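Local structure of suppressor of fused homolog (Drosophila melanogaster, 6LPH) at residues Leu104-Glu114 and Gln126-Leu136. The protein probably binds and sequesters Hedgehog-pathway transcription factors, and here is an N-terminal piece of the longer protein in complex with a Fused peptide. Residues are numbered along the deposited sequence; the frame is centred on the assembly and turned at random.
Sequences LTFRLAKTEIE and QRPPTWPANLL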
loop_
_atom_site.group_PDB
_atom_site.type_symbol
_atom_site.label_atom_id
_atom_site.label_comp_id
_atom_site.label_asym_id
_atom_site.label_seq_id
_atom_site.Cartn_x
_atom_site.Cartn_y
_atom_site.Cartn_z
ATOM N N LEU A 104 -2.423 5.514 1.593
ATOM C CA LEU A 104 -2.416 4.089 1.379
ATOM C C LEU A 104 -1.098 3.455 1.833
ATOM O O LEU A 104 -0.010 4.026 1.597
ATOM C CB LEU A 104 -2.563 3.798 -0.113
ATOM C CG LEU A 104 -3.905 4.274 -0.718
ATOM C CD1 LEU A 104 -3.885 4.148 -2.235
ATOM C CD2 LEU A 104 -5.077 3.483 -0.126
ATOM N N THR A 105 -1.192 2.289 2.478
ATOM C CA THR A 105 -0.015 1.452 2.691
ATOM C C THR A 105 -0.219 0.030 2.126
ATOM O O THR A 105 -1.354 -0.383 1.832
ATOM C CB THR A 105 0.458 1.401 4.158
ATOM O OG1 THR A 105 -0.364 0.505 4.899
ATOM C CG2 THR A 105 0.403 2.820 4.842
ATOM N N PHE A 106 0.875 -0.706 1.968
ATOM C CA PHE A 106 0.761 -2.070 1.447
ATOM C C PHE A 106 1.959 -2.857 1.982
ATOM O O PHE A 106 3.062 -2.308 2.098
ATOM C CB PHE A 106 0.728 -2.013 -0.073
ATOM C CG PHE A 106 0.630 -3.371 -0.770
ATOM C CD1 PHE A 106 -0.452 -4.240 -0.527
ATOM C CD2 PHE A 106 1.577 -3.738 -1.718
ATOM C CE1 PHE A 106 -0.583 -5.454 -1.192
ATOM C CE2 PHE A 106 1.448 -4.968 -2.425
ATOM C CZ PHE A 106 0.379 -5.828 -2.142
ATOM N N ARG A 107 1.713 -4.094 2.406
ATOM C CA ARG A 107 2.800 -4.963 2.897
ATOM C C ARG A 107 2.919 -6.167 1.990
ATOM O O ARG A 107 1.970 -6.961 1.825
ATOM C CB ARG A 107 2.583 -5.384 4.332
ATOM C CG ARG A 107 2.610 -4.162 5.294
ATOM C CD ARG A 107 2.418 -4.578 6.732
ATOM N NE ARG A 107 2.299 -3.400 7.604
ATOM C CZ ARG A 107 3.342 -2.733 8.114
ATOM N NH1 ARG A 107 4.608 -3.158 7.874
ATOM N NH2 ARG A 107 3.138 -1.674 8.911
ATOM N N LEU A 108 4.083 -6.311 1.400
ATOM C CA LEU A 108 4.250 -7.352 0.371
ATOM C C LEU A 108 5.317 -8.397 0.755
ATOM O O LEU A 108 6.495 -8.067 0.910
ATOM C CB LEU A 108 4.554 -6.692 -0.964
ATOM C CG LEU A 108 4.975 -7.663 -2.099
ATOM C CD1 LEU A 108 3.830 -8.587 -2.478
ATOM C CD2 LEU A 108 5.464 -6.861 -3.311
ATOM N N ALA A 109 4.894 -9.656 0.900
ATOM C CA ALA A 109 5.786 -10.736 1.329
ATOM C C ALA A 109 6.903 -10.934 0.314
ATOM O O ALA A 109 6.679 -10.882 -0.901
ATOM C CB ALA A 109 5.004 -12.044 1.538
ATOM N N LYS A 110 8.121 -11.107 0.820
ATOM C CA LYS A 110 9.249 -11.400 -0.034
ATOM C C LYS A 110 9.032 -12.793 -0.547
ATOM O O LYS A 110 8.549 -13.661 0.181
ATOM C CB LYS A 110 10.582 -11.299 0.729
ATOM C CG LYS A 110 10.861 -9.884 1.242
ATOM C CD LYS A 110 12.312 -9.718 1.628
ATOM C CE LYS A 110 12.492 -8.397 2.359
ATOM N NZ LYS A 110 13.876 -8.245 2.893
ATOM N N THR A 111 9.377 -13.002 -1.806
ATOM C CA THR A 111 9.235 -14.306 -2.435
ATOM C C THR A 111 10.359 -15.247 -1.967
ATOM O O THR A 111 11.332 -14.796 -1.356
ATOM C CB THR A 111 9.306 -14.150 -3.957
ATOM O OG1 THR A 111 10.547 -13.524 -4.303
ATOM C CG2 THR A 111 8.144 -13.299 -4.467
ATOM N N GLU A 112 10.231 -16.546 -2.248
ATOM C CA GLU A 112 11.305 -17.496 -1.925
ATOM C C GLU A 112 12.605 -17.113 -2.626
ATOM O O GLU A 112 13.684 -17.159 -2.020
ATOM C CB GLU A 112 10.912 -18.946 -2.248
ATOM C CG GLU A 112 10.241 -19.672 -1.085
ATOM C CD GLU A 112 8.835 -19.158 -0.787
ATOM O OE1 GLU A 112 8.607 -18.609 0.321
ATOM O OE2 GLU A 112 7.956 -19.296 -1.672
ATOM N N ILE A 113 12.492 -16.714 -3.891
ATOM C CA ILE A 113 13.641 -16.239 -4.668
ATOM C C ILE A 113 14.354 -15.057 -3.973
ATOM O O ILE A 113 15.576 -15.099 -3.760
ATOM C CB ILE A 113 13.258 -15.985 -6.162
ATOM C CG1 ILE A 113 13.724 -14.621 -6.682
ATOM C CG2 ILE A 113 11.747 -16.069 -6.355
ATOM C CD1 ILE A 113 15.221 -14.440 -6.789
ATOM N N GLU A 114 13.583 -14.032 -3.601
ATOM C CA GLU A 114 14.093 -12.870 -2.876
ATOM C C GLU A 114 14.753 -13.238 -1.547
ATOM O O GLU A 114 15.749 -12.628 -1.158
ATOM C CB GLU A 114 12.955 -11.880 -2.589
ATOM C CG GLU A 114 12.503 -11.034 -3.777
ATOM C CD GLU A 114 11.311 -10.126 -3.450
ATOM O OE1 GLU A 114 10.369 -10.571 -2.756
ATOM O OE2 GLU A 114 11.301 -8.959 -3.905
ATOM N N GLN A 126 19.276 -5.632 -2.041
ATOM C CA GLN A 126 18.143 -5.991 -2.914
ATOM C C GLN A 126 17.080 -4.862 -3.049
ATOM O O GLN A 126 16.667 -4.254 -2.073
ATOM C CB GLN A 126 17.526 -7.331 -2.456
ATOM C CG GLN A 126 16.439 -7.231 -1.389
ATOM C CD GLN A 126 16.704 -8.029 -0.107
ATOM O OE1 GLN A 126 15.832 -8.116 0.802
ATOM N NE2 GLN A 126 17.914 -8.605 -0.009
ATOM N N ARG A 127 16.672 -4.564 -4.271
ATOM C CA ARG A 127 15.694 -3.501 -4.553
ATOM C C ARG A 127 14.255 -4.022 -4.315
ATOM O O ARG A 127 13.942 -5.125 -4.709
ATOM C CB ARG A 127 15.899 -3.049 -6.003
ATOM C CG ARG A 127 15.178 -1.775 -6.430
ATOM C CD ARG A 127 16.139 -0.930 -7.253
ATOM N NE ARG A 127 17.410 -0.840 -6.532
ATOM C CZ ARG A 127 18.555 -0.421 -7.044
ATOM N NH1 ARG A 127 18.629 -0.036 -8.317
ATOM N NH2 ARG A 127 19.635 -0.395 -6.274
ATOM N N PRO A 128 13.381 -3.244 -3.652
ATOM C CA PRO A 128 11.986 -3.685 -3.532
ATOM C C PRO A 128 11.329 -3.707 -4.910
ATOM O O PRO A 128 11.713 -2.902 -5.768
ATOM C CB PRO A 128 11.316 -2.565 -2.714
ATOM C CG PRO A 128 12.450 -1.787 -2.093
ATOM C CD PRO A 128 13.605 -1.925 -3.032
ATOM N N PRO A 129 10.341 -4.596 -5.127
ATOM C CA PRO A 129 9.543 -4.505 -6.355
ATOM C C PRO A 129 8.840 -3.159 -6.419
ATOM O O PRO A 129 8.485 -2.589 -5.369
ATOM C CB PRO A 129 8.513 -5.618 -6.195
ATOM C CG PRO A 129 9.014 -6.509 -5.125
ATOM C CD PRO A 129 9.842 -5.646 -4.223
ATOM N N THR A 130 8.680 -2.620 -7.626
ATOM C CA THR A 130 8.084 -1.300 -7.768
ATOM C C THR A 130 6.676 -1.400 -8.312
ATOM O O THR A 130 5.944 -0.422 -8.331
ATOM C CB THR A 130 8.927 -0.346 -8.653
ATOM O OG1 THR A 130 9.188 -0.975 -9.920
ATOM C CG2 THR A 130 10.265 0.015 -7.994
ATOM N N TRP A 131 6.267 -2.590 -8.724
ATOM C CA TRP A 131 4.889 -2.754 -9.214
ATOM C C TRP A 131 3.801 -2.277 -8.246
ATOM O O TRP A 131 2.767 -1.795 -8.709
ATOM C CB TRP A 131 4.631 -4.163 -9.796
ATOM C CG TRP A 131 4.578 -5.259 -8.741
ATOM C CD1 TRP A 131 5.571 -6.175 -8.418
ATOM C CD2 TRP A 131 3.457 -5.565 -7.823
ATOM N NE1 TRP A 131 5.156 -7.004 -7.405
ATOM C CE2 TRP A 131 3.901 -6.692 -6.998
ATOM C CE3 TRP A 131 2.182 -5.028 -7.606
ATOM C CZ2 TRP A 131 3.080 -7.265 -6.023
ATOM C CZ3 TRP A 131 1.365 -5.611 -6.620
ATOM C CH2 TRP A 131 1.811 -6.683 -5.834
ATOM N N PRO A 132 4.012 -2.369 -6.904
ATOM C CA PRO A 132 2.943 -1.879 -6.013
ATOM C C PRO A 132 2.678 -0.375 -6.123
ATOM O O PRO A 132 1.586 0.077 -5.775
ATOM C CB PRO A 132 3.444 -2.292 -4.609
ATOM C CG PRO A 132 4.238 -3.564 -4.927
ATOM C CD PRO A 132 5.027 -3.091 -6.116
ATOM N N ALA A 133 3.652 0.387 -6.619
ATOM C CA ALA A 133 3.458 1.815 -6.869
ATOM C C ALA A 133 2.342 2.104 -7.881
ATOM O O ALA A 133 1.548 3.007 -7.635
ATOM C CB ALA A 133 4.771 2.492 -7.289
ATOM N N ASN A 134 2.306 1.362 -9.001
ATOM C CA ASN A 134 1.173 1.374 -9.952
ATOM C C ASN A 134 -0.136 1.055 -9.294
ATOM O O ASN A 134 -1.141 1.666 -9.619
ATOM C CB ASN A 134 1.308 0.285 -11.023
ATOM C CG ASN A 134 2.372 0.575 -12.036
ATOM O OD1 ASN A 134 2.893 -0.356 -12.650
ATOM N ND2 ASN A 134 2.702 1.846 -12.231
ATOM N N LEU A 135 -0.136 0.039 -8.427
ATOM C CA LEU A 135 -1.337 -0.384 -7.754
ATOM C C LEU A 135 -1.861 0.779 -6.884
ATOM O O LEU A 135 -3.061 1.128 -6.966
ATOM C CB LEU A 135 -1.063 -1.632 -6.890
ATOM C CG LEU A 135 -2.246 -2.042 -5.988
ATOM C CD1 LEU A 135 -3.448 -2.493 -6.801
ATOM C CD2 LEU A 135 -1.829 -3.110 -4.967
ATOM N N LEU A 136 -0.973 1.389 -6.083
ATOM C CA LEU A 136 -1.395 2.501 -5.241
ATOM C C LEU A 136 -1.815 3.721 -6.054
ATOM O O LEU A 136 -2.772 4.371 -5.674
ATOM C CB LEU A 136 -0.317 2.906 -4.206
ATOM C CG LEU A 136 0.177 1.769 -3.286
ATOM C CD1 LEU A 136 1.171 2.257 -2.250
ATOM C CD2 LEU A 136 -1.008 1.089 -2.615
#
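Phe106, Leu108 and Trp131 meet beside Pro132, where strand 104-109 passes the first turn of helix 131-136. Leu108 puts CD2 3.6 Å from Trp131 CZ2, the leucine and the indole reaching toward one another, and this methyl touches CG of Pro129 and of Pro132. CG anti to the backbone N (chi1 179°) directs the Phe106 ring at Pro132 and, obliquely (planes at 67°), at the indole; CE2 comes 3.8 Å from Trp131 CH2 and CD2 3.7 Å from Pro132 CB. One face of that phenyl ring receives Leu135 CD2, and Pro132 CG sits over the centre of one face of the indole. At the Leu104 end, Leu104 CB packs 4.0 Å from Leu136 CD2. At the opposite end the extended Lys110 donates from NZ to Gln126 OE1 (2.9 Å), nearly in line with the C=O bond; NZ also donates to Asn59 OD1, its stronger partner, and makes a cation-pi contact with Trp72. A methionine here would probably leave Gln126 OE1 and Asn59 OD1 without this donor. Thr111 and Glu114 form a capping box (Glu114 N to Thr111 OG1 3.2 Å, Thr111 N to Glu114 OE1 2.8 Å), while Glu114 OE2 accepts from Trp72 and lies against Pro129. This mainly apolar strand-helix interface, with a polar edge at Lys110 and Gln126, packs helix 131-146 on the mixed sheet of the SUFU domain, next to the bound peptide.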